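Alanine racemase (Acinetobacter baumannii, PDB 4QHR) is a pyridoxal-phosphate-dependent enzyme of the alanine racemase family, built from a TIM-barrel domain and a mostly beta C-terminal domain. Local coordinates at residues 187-193 and 203-209. Residues are numbered along the deposited sequence; the frame is centred on the assembly and turned at random.
Sequences ILASCCN and LNFDYVR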
ATOM      1  N   ILE A 187     -12.911  33.013  21.780  1.00 10.89           N
ATOM      2  CA  ILE A 187     -11.930  31.989  21.423  1.00 10.70           C
ATOM      3  C   ILE A 187     -11.956  31.706  19.919  1.00 10.60           C
ATOM      4  O   ILE A 187     -13.007  31.770  19.281  1.00 10.51           O
ATOM      5  CB  ILE A 187     -12.128  30.717  22.290  1.00 11.07           C
ATOM      6  CG1 ILE A 187     -10.941  29.738  22.201  1.00 10.81           C
ATOM      7  CG2 ILE A 187     -13.451  29.980  22.013  1.00 11.18           C
ATOM      8  CD1 ILE A 187     -11.125  28.508  23.072  1.00 10.72           C
ATOM      9  N   LEU A 188     -10.781  31.396  19.369  1.00 10.11           N
ATOM     10  CA  LEU A 188     -10.712  30.934  18.023  1.00  9.78           C
ATOM     11  C   LEU A 188     -11.296  29.532  17.961  1.00  9.56           C
ATOM     12  O   LEU A 188     -11.302  28.780  18.965  1.00  9.22           O
ATOM     13  CB  LEU A 188      -9.252  30.902  17.544  1.00  9.72           C
ATOM     14  CG  LEU A 188      -8.547  32.244  17.550  1.00  9.56           C
ATOM     15  CD1 LEU A 188      -7.031  32.036  17.527  1.00  9.40           C
ATOM     16  CD2 LEU A 188      -9.028  33.167  16.452  1.00  9.41           C
ATOM     17  N   ALA A 189     -11.765  29.172  16.777  1.00  9.20           N
ATOM     18  CA  ALA A 189     -12.355  27.876  16.579  1.00  9.49           C
ATOM     19  C   ALA A 189     -12.118  27.291  15.174  1.00  9.63           C
ATOM     20  O   ALA A 189     -11.951  28.014  14.209  1.00  9.23           O
ATOM     21  CB  ALA A 189     -13.822  27.936  16.848  1.00  9.33           C
ATOM     22  N   SER A 190     -12.161  25.957  15.126  1.00  9.74           N
ATOM     23  CA  SER A 190     -11.893  25.187  13.913  1.00 10.51           C
ATOM     24  C   SER A 190     -12.613  23.838  13.995  1.00 11.12           C
ATOM     25  O   SER A 190     -12.370  23.010  14.923  1.00 10.11           O
ATOM     26  CB  SER A 190     -10.408  24.894  13.786  1.00 10.55           C
ATOM     27  OG  SER A 190     -10.086  24.209  12.542  1.00 10.78           O
ATOM     28  N   CYS A 191     -13.461  23.581  12.998  1.00 12.40           N
ATOM     29  CA  CYS A 191     -14.061  22.247  12.932  1.00 13.86           C
ATOM     30  C   CYS A 191     -14.353  21.639  11.558  1.00 12.18           C
ATOM     31  O   CYS A 191     -14.715  20.485  11.502  1.00 11.91           O
ATOM     32  CB  CYS A 191     -15.303  22.215  13.769  1.00 15.78           C
ATOM     33  SG  CYS A 191     -16.623  23.172  13.041  1.00 21.23           S
ATOM     34  N   CYS A 192     -14.196  22.376  10.469  1.00 11.09           N
ATOM     35  CA  CYS A 192     -14.528  21.841   9.154  1.00 10.53           C
ATOM     36  C   CYS A 192     -13.405  21.061   8.462  1.00  9.95           C
ATOM     37  O   CYS A 192     -12.322  21.615   8.144  1.00  9.91           O
ATOM     38  CB  CYS A 192     -15.000  22.955   8.211  1.00 10.53           C
ATOM     39  SG  CYS A 192     -16.461  23.844   8.834  1.00 10.99           S
ATOM     40  N   ASN A 193     -13.689  19.797   8.216  1.00  9.62           N
ATOM     41  CA  ASN A 193     -12.943  18.962   7.248  1.00  9.17           C
ATOM     42  C   ASN A 193     -13.507  19.262   5.850  1.00  9.10           C
ATOM     43  O   ASN A 193     -14.294  20.196   5.714  1.00  9.40           O
ATOM     44  CB  ASN A 193     -12.999  17.491   7.647  1.00  9.41           C
ATOM     45  CG  ASN A 193     -14.434  16.935   7.763  1.00  9.64           C
ATOM     46  OD1 ASN A 193     -15.415  17.616   7.446  1.00  9.09           O
ATOM     47  ND2 ASN A 193     -14.542  15.714   8.213  1.00  9.21           N
ATOM     48  N   LEU A 203     -20.170  26.941  10.096  1.00 12.97           N
ATOM     49  CA  LEU A 203     -19.163  26.422  11.059  1.00 12.54           C
ATOM     50  C   LEU A 203     -17.697  26.639  10.670  1.00 11.37           C
ATOM     51  O   LEU A 203     -16.811  26.081  11.328  1.00 11.20           O
ATOM     52  CB  LEU A 203     -19.412  24.933  11.319  1.00 13.01           C
ATOM     53  CG  LEU A 203     -20.802  24.589  11.877  1.00 13.38           C
ATOM     54  CD1 LEU A 203     -20.913  23.116  12.135  1.00 13.67           C
ATOM     55  CD2 LEU A 203     -21.124  25.285  13.176  1.00 14.37           C
ATOM     56  N   ASN A 204     -17.428  27.494   9.697  1.00 10.75           N
ATOM     57  CA  ASN A 204     -16.059  27.763   9.287  1.00 11.05           C
ATOM     58  C   ASN A 204     -15.243  28.384  10.406  1.00 11.43           C
ATOM     59  O   ASN A 204     -14.103  27.999  10.631  1.00 10.63           O
ATOM     60  CB  ASN A 204     -15.994  28.724   8.081  1.00 10.78           C
ATOM     61  CG  ASN A 204     -16.408  28.101   6.760  1.00 10.26           C
ATOM     62  OD1 ASN A 204     -16.588  26.878   6.592  1.00 11.38           O
ATOM     63  ND2 ASN A 204     -16.567  28.924   5.838  1.00  9.73           N
ATOM     64  N   PHE A 205     -15.840  29.354  11.112  1.00 11.28           N
ATOM     65  CA  PHE A 205     -15.070  30.136  12.116  1.00 11.46           C
ATOM     66  C   PHE A 205     -13.689  30.566  11.611  1.00 10.68           C
ATOM     67  O   PHE A 205     -13.563  31.043  10.461  1.00 10.08           O
ATOM     68  CB  PHE A 205     -15.047  29.384  13.438  1.00 12.35           C
ATOM     69  CG  PHE A 205     -16.417  29.127  13.986  1.00 13.36           C
ATOM     70  CD1 PHE A 205     -17.209  30.210  14.397  1.00 14.35           C
ATOM     71  CD2 PHE A 205     -16.948  27.843  14.062  1.00 14.32           C
ATOM     72  CE1 PHE A 205     -18.496  30.020  14.889  1.00 14.81           C
ATOM     73  CE2 PHE A 205     -18.227  27.648  14.583  1.00 14.78           C
ATOM     74  CZ  PHE A 205     -19.005  28.742  14.973  1.00 15.12           C
ATOM     75  N   ASP A 206     -12.637  30.380  12.415  1.00  9.98           N
ATOM     76  CA  ASP A 206     -11.336  30.999  12.113  1.00  9.63           C
ATOM     77  C   ASP A 206     -10.408  30.153  11.223  1.00  9.52           C
ATOM     78  O   ASP A 206      -9.622  30.698  10.451  1.00 10.08           O
ATOM     79  CB  ASP A 206     -10.665  31.320  13.429  1.00  9.36           C
ATOM     80  CG  ASP A 206     -11.574  32.154  14.326  1.00  9.39           C
ATOM     81  OD1 ASP A 206     -11.677  33.376  14.061  1.00  9.71           O
ATOM     82  OD2 ASP A 206     -12.239  31.603  15.199  1.00  8.96           O
ATOM     83  N   TYR A 207     -10.484  28.840  11.349  1.00  9.51           N
ATOM     84  CA  TYR A 207      -9.658  27.906  10.594  1.00  9.12           C
ATOM     85  C   TYR A 207     -10.489  26.728  10.085  1.00  8.72           C
ATOM     86  O   TYR A 207     -11.150  26.072  10.844  1.00  9.18           O
ATOM     87  CB  TYR A 207      -8.557  27.327  11.481  1.00  9.22           C
ATOM     88  CG  TYR A 207      -7.517  28.308  11.937  1.00  9.46           C
ATOM     89  CD1 TYR A 207      -7.699  29.038  13.118  1.00  9.96           C
ATOM     90  CD2 TYR A 207      -6.370  28.511  11.216  1.00  9.85           C
ATOM     91  CE1 TYR A 207      -6.750  29.959  13.550  1.00 10.23           C
ATOM     92  CE2 TYR A 207      -5.409  29.420  11.648  1.00 10.43           C
ATOM     93  CZ  TYR A 207      -5.624  30.145  12.805  1.00 10.53           C
ATOM     94  OH  TYR A 207      -4.680  31.027  13.253  1.00 11.82           O
ATOM     95  N   VAL A 208     -10.403  26.464   8.782  1.00  8.42           N
ATOM     96  CA  VAL A 208     -10.902  25.233   8.188  1.00  8.08           C
ATOM     97  C   VAL A 208      -9.676  24.323   7.894  1.00  8.21           C
ATOM     98  O   VAL A 208      -8.526  24.813   7.710  1.00  8.06           O
ATOM     99  CB  VAL A 208     -11.749  25.537   6.930  1.00  7.94           C
ATOM    100  CG1 VAL A 208     -12.971  26.357   7.324  1.00  7.74           C
ATOM    101  CG2 VAL A 208     -10.951  26.196   5.819  1.00  7.87           C
ATOM    102  N   ARG A 209      -9.940  23.033   7.820  1.00  8.16           N
ATOM    103  CA  ARG A 209      -8.922  22.003   7.674  1.00  8.54           C
ATOM    104  C   ARG A 209      -9.239  21.049   6.529  1.00  7.65           C
ATOM    105  O   ARG A 209      -9.518  19.911   6.770  1.00  7.63           O
ATOM    106  CB  ARG A 209      -8.778  21.217   8.955  1.00  9.31           C
ATOM    107  CG  ARG A 209      -8.600  22.101  10.193  1.00 10.05           C
ATOM    108  CD  ARG A 209      -8.195  21.320  11.426  1.00 11.13           C
ATOM    109  NE  ARG A 209      -9.092  20.189  11.751  1.00 11.82           N
ATOM    110  CZ  ARG A 209     -10.151  20.219  12.553  1.00 13.36           C
ATOM    111  NH1 ARG A 209     -10.556  21.356  13.122  1.00 13.97           N
ATOM    112  NH2 ARG A 209     -10.853  19.094  12.752  1.00 13.93           N
TER
HETATM  113  O   HOH W   1     -14.431  32.802  16.409  1.00 23.19           O
HETATM  114  O   HOH W   2     -14.142  25.324  10.937  1.00 13.05           O
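The guanidinium group of Arg209 turns an edge to Ser190. Its NH1 donates to Ser190 OG at 2.9 Å, with OG slightly tilted from the guanidinium plane. The same nitrogen makes a weak bond to Ser190 O, which lies in that plane. The bend at chi3 folds the arginine back alongside the serine, with CG and CD also near OG. Ser190 OG stands anti to its own backbone nitrogen (chi1 -176°) and donates to Tyr207 O at 2.7 Å. It approaches from above that carbonyl plane. One donor and one acceptor thus hold the hydroxyl and fix its rotation. At the Tyr207 ring, Leu188 CD1 sits by the edge, 4.5 Å from Tyr207 CE1, while the ring of Trp123 meets it with the planes at about 60°. Ala189 CB approaches the Phe205 ring obliquely and lies 3.9 Å from Phe205 CB.

In the TIM-barrel domain, strands 188-190 and 207-208 are the seventh and eighth, and this contact closes the barrel between them. Helix 194-199 lies in the connection, and Asn193 OD1 caps it through Ala196 N. Arg209 reaches the cofactor: NE hydrogen-bonds to N1 of the modified residue LLP at position 34, and NH2 to Met158 O.

Asp206 OD2 accepts from Ala189 N at 2.9 Å, on the anti side of the carboxylate. Water 1 donates to the same oxygen. Leu188 CD2 packs against the carboxylate carbon, the two side chains crossing at about a right angle. Ala189 O accepts from Asp206 N and, weakly, from Tyr207 N. Further along, Arg209 N donates to Cys192 O at 2.8 Å, nearly in line with the C=O bond. The sulfurs of Cys191 and Cys192 both pack on Leu203, with Leu203 CB 3.7 Å from Cys191 SG. Water 2 accepts from buried Cys191 N.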